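Local coordinates for protein GCN5-related N-acetyltransferase (Streptococcus suis, PDB 3G3S) that probably transfers an acetyl group from acetyl-CoA to an amine, as GNAT-family N-acetyltransferases do, at residues Y47-F53 against S177-Y181. Residues are numbered along the deposited sequence; the frame is centred on the assembly and turned at random.
Sequences YGRQSFF and SYASY
Y47 OH donates to the backbone oxygen Y178 O at 2.6 Å, on a lone pair and in the carbonyl plane, with a C=O...O angle of 130°. The side-chain amide ND2 of N149 adds a weak hydrogen bond to the same oxygen. In the other direction Y178 OH pairs with S51 OG at 2.8 Å, a bond that either hydroxyl could donate; S51 OG also has a weak hydrogen bond to D145 OD1. The two tyrosine side chains thus run past one another in opposite senses. Residues 47-53 form the tip of the β-hairpin of strands 42-48 and 52-58: Y47 and F53 face each other as a hydrogen-bonded antiparallel pair, and G48, entering the turn at phi 138°, adopts a conformation in which a CB would collide with the preceding carbonyl oxygen. This tip meets the corner at Y178 in strand 170-181, far from it in strand order. With CG anti to its backbone N (chi1 -175°), Y178 extends its ring alongside both Y47 and F53, which it meets from roughly perpendicular directions, in an aromatic cluster. Its CE2 lies 3.7 Å from Y47 CE2, the planes inclined at 45°, and 3.6 Å from F53 CD1, those planes nearly perpendicular. Beside the Y47 hydroxyl, A179 CB packs 3.4 Å from Y47 CZ, while I20 of helix 19-26 also touches the Y47 side chain.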
ATOM      1  N   TYR A  47       6.700  -5.216 -15.098  1.00 22.87           N
ATOM      2  CA  TYR A  47       5.517  -4.413 -15.301  1.00 22.07           C
ATOM      3  C   TYR A  47       5.305  -4.168 -16.748  1.00 17.95           C
ATOM      4  O   TYR A  47       6.260  -3.926 -17.462  1.00 19.33           O
ATOM      5  CB  TYR A  47       5.682  -3.066 -14.623  1.00 21.69           C
ATOM      6  CG  TYR A  47       4.504  -2.142 -14.858  1.00 24.50           C
ATOM      7  CD1 TYR A  47       3.426  -2.145 -13.998  1.00 26.11           C
ATOM      8  CD2 TYR A  47       4.476  -1.254 -15.938  1.00 31.46           C
ATOM      9  CE1 TYR A  47       2.339  -1.291 -14.206  1.00 20.37           C
ATOM     10  CE2 TYR A  47       3.366  -0.416 -16.171  1.00 19.61           C
ATOM     11  CZ  TYR A  47       2.315  -0.432 -15.281  1.00 26.35           C
ATOM     12  OH  TYR A  47       1.238   0.420 -15.442  1.00 22.32           O
ATOM     13  N   GLY A  48       4.047  -4.210 -17.180  1.00 20.83           N
ATOM     14  CA  GLY A  48       3.688  -3.895 -18.547  1.00 23.81           C
ATOM     15  C   GLY A  48       2.658  -4.830 -19.129  1.00 27.52           C
ATOM     16  O   GLY A  48       2.224  -5.784 -18.469  1.00 29.35           O
ATOM     17  N   ARG A  49       2.250  -4.528 -20.362  1.00 29.59           N
ATOM     18  CA  ARG A  49       1.260  -5.332 -21.090  1.00 32.59           C
ATOM     19  C   ARG A  49       1.630  -5.369 -22.577  1.00 35.53           C
ATOM     20  O   ARG A  49       1.684  -6.441 -23.187  1.00 37.19           O
ATOM     21  CB  ARG A  49      -0.150  -4.782 -20.865  1.00 31.97           C
ATOM     22  CG  ARG A  49      -1.251  -5.828 -21.039  1.00 43.34           C
ATOM     23  CD  ARG A  49      -2.702  -5.348 -20.723  1.00 45.32           C
ATOM     24  NE  ARG A  49      -3.288  -4.554 -21.812  1.00 57.89           N
ATOM     25  CZ  ARG A  49      -3.958  -5.068 -22.840  1.00 61.25           C
ATOM     26  N   GLN A  50       1.873  -4.201 -23.149  1.00 36.89           N
ATOM     27  CA  GLN A  50       2.322  -4.064 -24.536  1.00 40.63           C
ATOM     28  C   GLN A  50       3.806  -3.722 -24.568  1.00 38.53           C
ATOM     29  O   GLN A  50       4.560  -4.295 -25.352  1.00 39.58           O
ATOM     30  CB  GLN A  50       1.526  -2.980 -25.225  1.00 42.89           C
ATOM     31  CG  GLN A  50       0.023  -3.270 -25.270  1.00 51.60           C
ATOM     32  CD  GLN A  50      -0.758  -2.181 -25.969  1.00 53.82           C
ATOM     33  OE1 GLN A  50      -0.508  -0.997 -25.765  1.00 61.77           O
ATOM     34  NE2 GLN A  50      -1.716  -2.580 -26.795  1.00 54.94           N
ATOM     35  N   SER A  51       4.209  -2.759 -23.747  1.00 32.48           N
ATOM     36  CA  SER A  51       5.623  -2.489 -23.534  1.00 30.23           C
ATOM     37  C   SER A  51       5.871  -2.831 -22.053  1.00 27.40           C
ATOM     38  O   SER A  51       4.925  -2.889 -21.264  1.00 28.00           O
ATOM     39  CB  SER A  51       5.987  -1.047 -23.847  1.00 30.08           C
ATOM     40  OG  SER A  51       5.552  -0.231 -22.813  1.00 34.99           O
ATOM     41  N   PHE A  52       7.124  -3.082 -21.685  1.00 22.97           N
ATOM     42  CA  PHE A  52       7.472  -3.534 -20.355  1.00 20.53           C
ATOM     43  C   PHE A  52       8.737  -2.951 -19.802  1.00 17.59           C
ATOM     44  O   PHE A  52       9.626  -2.498 -20.544  1.00 21.28           O
ATOM     45  CB  PHE A  52       7.766  -5.054 -20.386  1.00 20.39           C
ATOM     46  CG  PHE A  52       6.594  -5.916 -20.743  1.00 25.68           C
ATOM     47  CD1 PHE A  52       6.205  -6.080 -22.073  1.00 31.58           C
ATOM     48  CD2 PHE A  52       5.903  -6.604 -19.758  1.00 28.40           C
ATOM     49  CE1 PHE A  52       5.116  -6.887 -22.394  1.00 31.59           C
ATOM     50  CE2 PHE A  52       4.823  -7.397 -20.081  1.00 31.24           C
ATOM     51  CZ  PHE A  52       4.439  -7.547 -21.391  1.00 27.75           C
ATOM     52  N   PHE A  53       8.818  -3.013 -18.482  1.00 20.28           N
ATOM     53  CA  PHE A  53      10.024  -2.793 -17.725  1.00 19.14           C
ATOM     54  C   PHE A  53      10.282  -4.032 -16.909  1.00 17.97           C
ATOM     55  O   PHE A  53       9.360  -4.626 -16.341  1.00 21.23           O
ATOM     56  CB  PHE A  53       9.903  -1.624 -16.765  1.00 21.24           C
ATOM     57  CG  PHE A  53      10.141  -0.314 -17.431  1.00 19.71           C
ATOM     58  CD1 PHE A  53       9.130   0.303 -18.156  1.00 26.86           C
ATOM     59  CD2 PHE A  53      11.383   0.294 -17.356  1.00 25.98           C
ATOM     60  CE1 PHE A  53       9.364   1.514 -18.790  1.00 19.73           C
ATOM     61  CE2 PHE A  53      11.618   1.530 -18.000  1.00 24.55           C
ATOM     62  CZ  PHE A  53      10.625   2.123 -18.702  1.00 16.16           C
ATOM     63  N   SER A 177      -0.411   8.442 -17.626  1.00 25.52           N
ATOM     64  CA  SER A 177       0.163   7.581 -16.649  1.00 24.38           C
ATOM     65  C   SER A 177       0.560   6.247 -17.280  1.00 22.22           C
ATOM     66  O   SER A 177      -0.307   5.485 -17.670  1.00 21.96           O
ATOM     67  CB  SER A 177      -0.841   7.332 -15.536  1.00 23.99           C
ATOM     68  OG  SER A 177      -2.075   6.934 -16.072  1.00 23.37           O
ATOM     69  N   TYR A 178       1.861   5.999 -17.388  1.00 21.42           N
ATOM     70  CA  TYR A 178       2.364   4.685 -17.832  1.00 22.08           C
ATOM     71  C   TYR A 178       2.078   3.625 -16.751  1.00 23.02           C
ATOM     72  O   TYR A 178       1.845   2.399 -17.022  1.00 24.18           O
ATOM     73  CB  TYR A 178       3.863   4.794 -18.038  1.00 23.03           C
ATOM     74  CG  TYR A 178       4.532   3.538 -18.608  1.00 20.90           C
ATOM     75  CD1 TYR A 178       4.603   3.332 -19.998  1.00 30.06           C
ATOM     76  CD2 TYR A 178       5.128   2.610 -17.785  1.00 25.28           C
ATOM     77  CE1 TYR A 178       5.231   2.197 -20.530  1.00 30.00           C
ATOM     78  CE2 TYR A 178       5.757   1.456 -18.318  1.00 31.05           C
ATOM     79  CZ  TYR A 178       5.806   1.268 -19.682  1.00 33.34           C
ATOM     80  OH  TYR A 178       6.434   0.141 -20.188  1.00 34.48           O
ATOM     81  N   ALA A 179       2.135   4.110 -15.513  1.00 23.51           N
ATOM     82  CA  ALA A 179       1.855   3.369 -14.310  1.00 24.05           C
ATOM     83  C   ALA A 179       1.406   4.349 -13.213  1.00 22.23           C
ATOM     84  O   ALA A 179       1.577   5.587 -13.305  1.00 25.56           O
ATOM     85  CB  ALA A 179       3.093   2.589 -13.856  1.00 21.73           C
ATOM     86  N   SER A 180       0.850   3.739 -12.182  1.00 25.01           N
ATOM     87  CA  SER A 180       0.315   4.381 -10.983  1.00 25.68           C
ATOM     88  C   SER A 180       0.804   3.649  -9.752  1.00 25.66           C
ATOM     89  O   SER A 180       0.921   2.407  -9.762  1.00 24.77           O
ATOM     90  CB  SER A 180      -1.212   4.265 -10.960  1.00 25.22           C
ATOM     91  OG  SER A 180      -1.787   4.745 -12.126  1.00 25.69           O
ATOM     92  N   TYR A 181       1.053   4.394  -8.688  1.00 23.11           N
ATOM     93  CA  TYR A 181       1.361   3.793  -7.392  1.00 23.30           C
ATOM     94  C   TYR A 181       0.495   4.540  -6.369  1.00 24.61           C
ATOM     95  O   TYR A 181      -0.228   5.450  -6.736  1.00 25.04           O
ATOM     96  CB  TYR A 181       2.847   3.799  -7.070  1.00 21.00           C
ATOM     97  CG  TYR A 181       3.460   5.163  -6.902  1.00 26.71           C
ATOM     98  CD1 TYR A 181       3.765   5.940  -8.009  1.00 25.54           C
ATOM     99  CD2 TYR A 181       3.743   5.673  -5.638  1.00 26.62           C
ATOM    100  CE1 TYR A 181       4.322   7.214  -7.858  1.00 25.10           C
ATOM    101  CE2 TYR A 181       4.306   6.937  -5.487  1.00 29.77           C
ATOM    102  CZ  TYR A 181       4.599   7.692  -6.609  1.00 23.58           C
ATOM    103  OH  TYR A 181       5.162   8.954  -6.472  1.00 27.88           O
TER